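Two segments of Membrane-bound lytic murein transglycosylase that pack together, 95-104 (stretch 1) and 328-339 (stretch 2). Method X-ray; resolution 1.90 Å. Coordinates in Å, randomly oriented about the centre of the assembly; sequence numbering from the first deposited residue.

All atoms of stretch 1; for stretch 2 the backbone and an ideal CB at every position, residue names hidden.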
# COMPACT_ATOMS: atom_id res chain seq x y z
N SER A 95 17.43 -11.78 -4.50
CA SER A 95 17.50 -10.59 -3.64
C SER A 95 16.10 -9.98 -3.45
O SER A 95 15.13 -10.41 -4.08
CB SER A 95 18.48 -9.56 -4.19
OG SER A 95 18.05 -9.04 -5.44
N GLY A 96 15.98 -9.00 -2.56
CA GLY A 96 14.69 -8.33 -2.38
C GLY A 96 14.43 -7.40 -3.55
O GLY A 96 15.29 -7.21 -4.43
N PHE A 97 13.24 -6.80 -3.55
CA PHE A 97 12.80 -5.97 -4.68
C PHE A 97 11.82 -4.89 -4.22
O PHE A 97 10.89 -5.18 -3.46
CB PHE A 97 12.14 -6.85 -5.74
CG PHE A 97 11.97 -6.17 -7.06
CD1 PHE A 97 13.07 -6.01 -7.92
CD2 PHE A 97 10.73 -5.70 -7.46
CE1 PHE A 97 12.92 -5.38 -9.16
CE2 PHE A 97 10.57 -5.07 -8.71
CZ PHE A 97 11.67 -4.91 -9.55
N VAL A 98 12.05 -3.66 -4.66
CA VAL A 98 11.14 -2.56 -4.33
C VAL A 98 10.53 -1.88 -5.54
O VAL A 98 11.18 -1.71 -6.59
CB VAL A 98 11.77 -1.49 -3.40
CG1 VAL A 98 12.01 -2.07 -2.01
CG2 VAL A 98 13.07 -0.90 -4.01
N THR A 99 9.24 -1.57 -5.40
CA THR A 99 8.56 -0.67 -6.28
C THR A 99 8.11 0.51 -5.42
O THR A 99 8.54 0.64 -4.25
CB THR A 99 7.42 -1.37 -7.03
OG1 THR A 99 6.55 -2.03 -6.10
CG2 THR A 99 7.98 -2.43 -8.01
N ALA A 100 7.28 1.40 -5.98
CA ALA A 100 6.82 2.55 -5.18
C ALA A 100 5.36 2.86 -5.46
O ALA A 100 4.83 2.48 -6.51
CB ALA A 100 7.69 3.78 -5.41
N PHE A 101 4.73 3.56 -4.52
CA PHE A 101 3.35 3.99 -4.68
C PHE A 101 3.18 5.38 -4.07
O PHE A 101 4.11 5.88 -3.42
CB PHE A 101 2.36 2.95 -4.09
CG PHE A 101 2.26 2.93 -2.57
CD1 PHE A 101 1.08 3.31 -1.94
CD2 PHE A 101 3.31 2.46 -1.80
CE1 PHE A 101 0.96 3.24 -0.52
CE2 PHE A 101 3.20 2.38 -0.39
CZ PHE A 101 2.03 2.79 0.24
N TYR A 102 2.04 6.01 -4.30
CA TYR A 102 1.87 7.41 -3.87
C TYR A 102 0.39 7.65 -3.72
O TYR A 102 -0.40 6.76 -4.03
CB TYR A 102 2.51 8.39 -4.88
CG TYR A 102 1.77 8.55 -6.19
CD1 TYR A 102 1.17 9.77 -6.52
CD2 TYR A 102 1.67 7.48 -7.09
CE1 TYR A 102 0.48 9.92 -7.75
CE2 TYR A 102 0.98 7.63 -8.30
CZ TYR A 102 0.41 8.83 -8.62
OH TYR A 102 -0.25 8.96 -9.83
N GLU A 103 0.02 8.81 -3.17
CA GLU A 103 -1.38 9.22 -3.06
C GLU A 103 -1.62 10.23 -4.18
O GLU A 103 -1.12 11.37 -4.07
CB GLU A 103 -1.62 9.94 -1.73
CG GLU A 103 -3.09 10.23 -1.42
CD GLU A 103 -3.30 11.07 -0.13
OE1 GLU A 103 -2.38 11.82 0.30
OE2 GLU A 103 -4.43 11.03 0.42
N PRO A 104 -2.36 9.84 -5.25
CA PRO A 104 -2.58 10.84 -6.29
C PRO A 104 -3.56 11.93 -5.90
O PRO A 104 -4.46 11.74 -5.06
CB PRO A 104 -3.17 10.02 -7.48
CG PRO A 104 -2.91 8.55 -7.14
CD PRO A 104 -2.95 8.53 -5.62
N UNK A 328 -0.20 -6.70 -5.07
CA UNK A 328 0.98 -6.97 -5.88
C UNK A 328 2.23 -7.24 -5.03
O UNK A 328 3.27 -7.64 -5.56
CB UNK A 328 1.24 -5.79 -6.82
N UNK A 329 2.12 -7.04 -3.71
CA UNK A 329 3.28 -7.13 -2.81
C UNK A 329 3.35 -8.50 -2.15
O UNK A 329 2.76 -8.75 -1.09
CB UNK A 329 3.22 -6.04 -1.74
N UNK A 330 4.09 -9.40 -2.80
CA UNK A 330 4.11 -10.80 -2.40
C UNK A 330 5.55 -11.24 -2.27
O UNK A 330 6.35 -11.04 -3.19
CB UNK A 330 3.36 -11.68 -3.40
N UNK A 331 5.88 -11.86 -1.15
CA UNK A 331 7.25 -12.28 -0.88
C UNK A 331 7.82 -11.66 0.38
O UNK A 331 7.43 -10.54 0.75
CB UNK A 331 8.15 -11.93 -2.07
N UNK A 332 8.76 -12.37 1.04
CA UNK A 332 9.34 -11.91 2.30
C UNK A 332 10.20 -10.67 2.15
O UNK A 332 10.32 -9.92 3.10
CB UNK A 332 10.18 -13.03 2.92
N UNK A 333 10.83 -10.48 0.99
CA UNK A 333 11.65 -9.31 0.75
C UNK A 333 11.14 -8.48 -0.42
O UNK A 333 11.92 -8.03 -1.26
CB UNK A 333 13.10 -9.73 0.50
N UNK A 334 9.82 -8.28 -0.46
CA UNK A 334 9.15 -7.45 -1.45
C UNK A 334 8.52 -6.24 -0.75
O UNK A 334 7.87 -6.39 0.29
CB UNK A 334 8.09 -8.25 -2.21
N UNK A 335 8.70 -5.05 -1.33
CA UNK A 335 8.14 -3.84 -0.72
C UNK A 335 7.71 -2.78 -1.70
O UNK A 335 8.18 -2.72 -2.84
CB UNK A 335 9.16 -3.23 0.24
N UNK A 336 6.79 -1.92 -1.25
CA UNK A 336 6.35 -0.80 -2.05
C UNK A 336 6.62 0.44 -1.20
O UNK A 336 6.03 0.60 -0.12
CB UNK A 336 4.88 -0.92 -2.45
N UNK A 337 7.49 1.31 -1.69
CA UNK A 337 7.91 2.53 -0.98
C UNK A 337 6.90 3.64 -1.23
O UNK A 337 6.61 3.98 -2.38
CB UNK A 337 9.31 2.97 -1.42
N UNK A 338 6.36 4.20 -0.15
CA UNK A 338 5.44 5.33 -0.25
C UNK A 338 6.21 6.63 -0.50
O UNK A 338 6.97 7.07 0.35
CB UNK A 338 4.60 5.45 1.02
N UNK A 339 6.00 7.26 -1.66
CA UNK A 339 6.78 8.46 -1.99
C UNK A 339 6.12 9.77 -1.58
O UNK A 339 6.78 10.82 -1.59
CB UNK A 339 7.05 8.49 -3.50

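Stretch 2 approaches from a loop and then runs as a parallel strand beside residues 96-103, so its side chains alternate between two faces of the sheet. Positions 328, 329, 330 and 332 have ideal CB atoms with nothing of stretch 1 within 5.5 Å and are little constrained by it; they are Ala-328, Ile-329, Val-330 and Pro-332. Of these, Ile-329 does extend its side chain, bringing CD1 to 4.3 Å from Thr-99 OG1. Position 331 differs: at phi 121° and psi 151° a CB would jam against the preceding carbonyl oxygen, which calls for glycine, and Gly-331 opens a type I turn ending at 334.

At 333 the CB points toward stretch 1 and lies 3.6 Å from Gly-96 CA, so a small residue fits easily. It is Ala-333, whose O accepts a hydrogen bond from Phe-97 N (2.9 Å).

Position 334 shares a face with Phe-97 and Thr-99, an aromatic ring and a hydroxyl; a long side chain with a polar end could use both. Arg-334 does. Its NH1 donates to Thr-99 OG1 (2.9 Å), Arg-334 NH2 donates to the same Thr-99 OG1 over a longer, more bent path (3.2 Å, 140°), and Phe-97 CD2 lies over one guanidinium face, 4.1 Å from Arg-334 CZ.

The ideal CB at 335, on the face of Val-98 and Ala-100, would sit 3.8 Å from Val-98 CG1, which leaves room for a small side chain. Gly-335 contributes backbone alone: its N donates to Phe-97 O (3.1 Å) and its O accepts from Thr-99 N (3.0 Å).

At 336 the CB is 4.2 Å from Thr-99 OG1, so a short acceptor such as Asp or Asn would suit. Asp-336 accepts a hydrogen bond from the hydroxyl, with Thr-99 OG1 2.7 Å from Asp-336 OD1; because that hydroxyl also accepts from Arg-334, it links the two charged side chains.

Position 337 returns to the face of Val-98 and Ala-100, where an aliphatic residue such as Val, Leu or Ile is natural. Ile-337 places CD1 3.9 Å from Val-98 CB, while its N donates to Thr-99 O (2.8 Å).

At 338 the CB lies 3.7 Å from Phe-101 CE2, favouring a large apolar residue, aliphatic or aromatic. Phe-338 sets its ring obliquely to that of Phe-101, centroids 5.3 Å apart, and its CE1 reaches 3.8 Å from Tyr-102 CA.

The CB at 339 points sideways, 4.7 Å from Tyr-102 CB; several modest side chains would do. Thr-339 sets CG2 3.9 Å from Ala-100 CB, and its N donates to Phe-101 O (2.9 Å).

Stretch 2 (328-339) AIVGPARGDIFT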
# COMPACT_ATOMS: atom_id res chain seq x y z
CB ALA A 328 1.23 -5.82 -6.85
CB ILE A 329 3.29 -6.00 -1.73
CG1 ILE A 329 2.92 -4.64 -2.34
CG2 ILE A 329 4.64 -5.96 -1.01
CD1 ILE A 329 3.80 -4.19 -3.52
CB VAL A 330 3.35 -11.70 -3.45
CG1 VAL A 330 3.40 -13.17 -3.05
CG2 VAL A 330 1.89 -11.25 -3.58
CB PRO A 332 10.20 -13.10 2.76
CG PRO A 332 10.54 -13.83 1.45
CD PRO A 332 9.27 -13.71 0.65
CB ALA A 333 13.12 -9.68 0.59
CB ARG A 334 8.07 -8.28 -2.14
CG ARG A 334 7.31 -7.55 -3.24
CD ARG A 334 8.12 -7.35 -4.51
NE ARG A 334 7.24 -6.82 -5.56
CZ ARG A 334 7.00 -5.53 -5.79
NH1 ARG A 334 7.58 -4.59 -5.06
NH2 ARG A 334 6.17 -5.18 -6.76
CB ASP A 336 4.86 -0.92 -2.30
CG ASP A 336 4.45 -0.59 -3.72
OD1 ASP A 336 5.30 -0.26 -4.56
OD2 ASP A 336 3.25 -0.67 -4.01
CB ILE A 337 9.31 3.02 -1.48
CG1 ILE A 337 10.41 2.00 -1.16
CG2 ILE A 337 9.64 4.42 -0.93
CD1 ILE A 337 11.64 2.15 -2.06
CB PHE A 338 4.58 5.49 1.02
CG PHE A 338 3.59 6.63 0.94
CD1 PHE A 338 2.54 6.59 0.01
CD2 PHE A 338 3.68 7.74 1.80
CE1 PHE A 338 1.59 7.64 -0.08
CE2 PHE A 338 2.75 8.81 1.72
CZ PHE A 338 1.71 8.76 0.77
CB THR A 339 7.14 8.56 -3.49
OG1 THR A 339 5.94 8.62 -4.24
CG2 THR A 339 7.98 7.38 -3.95
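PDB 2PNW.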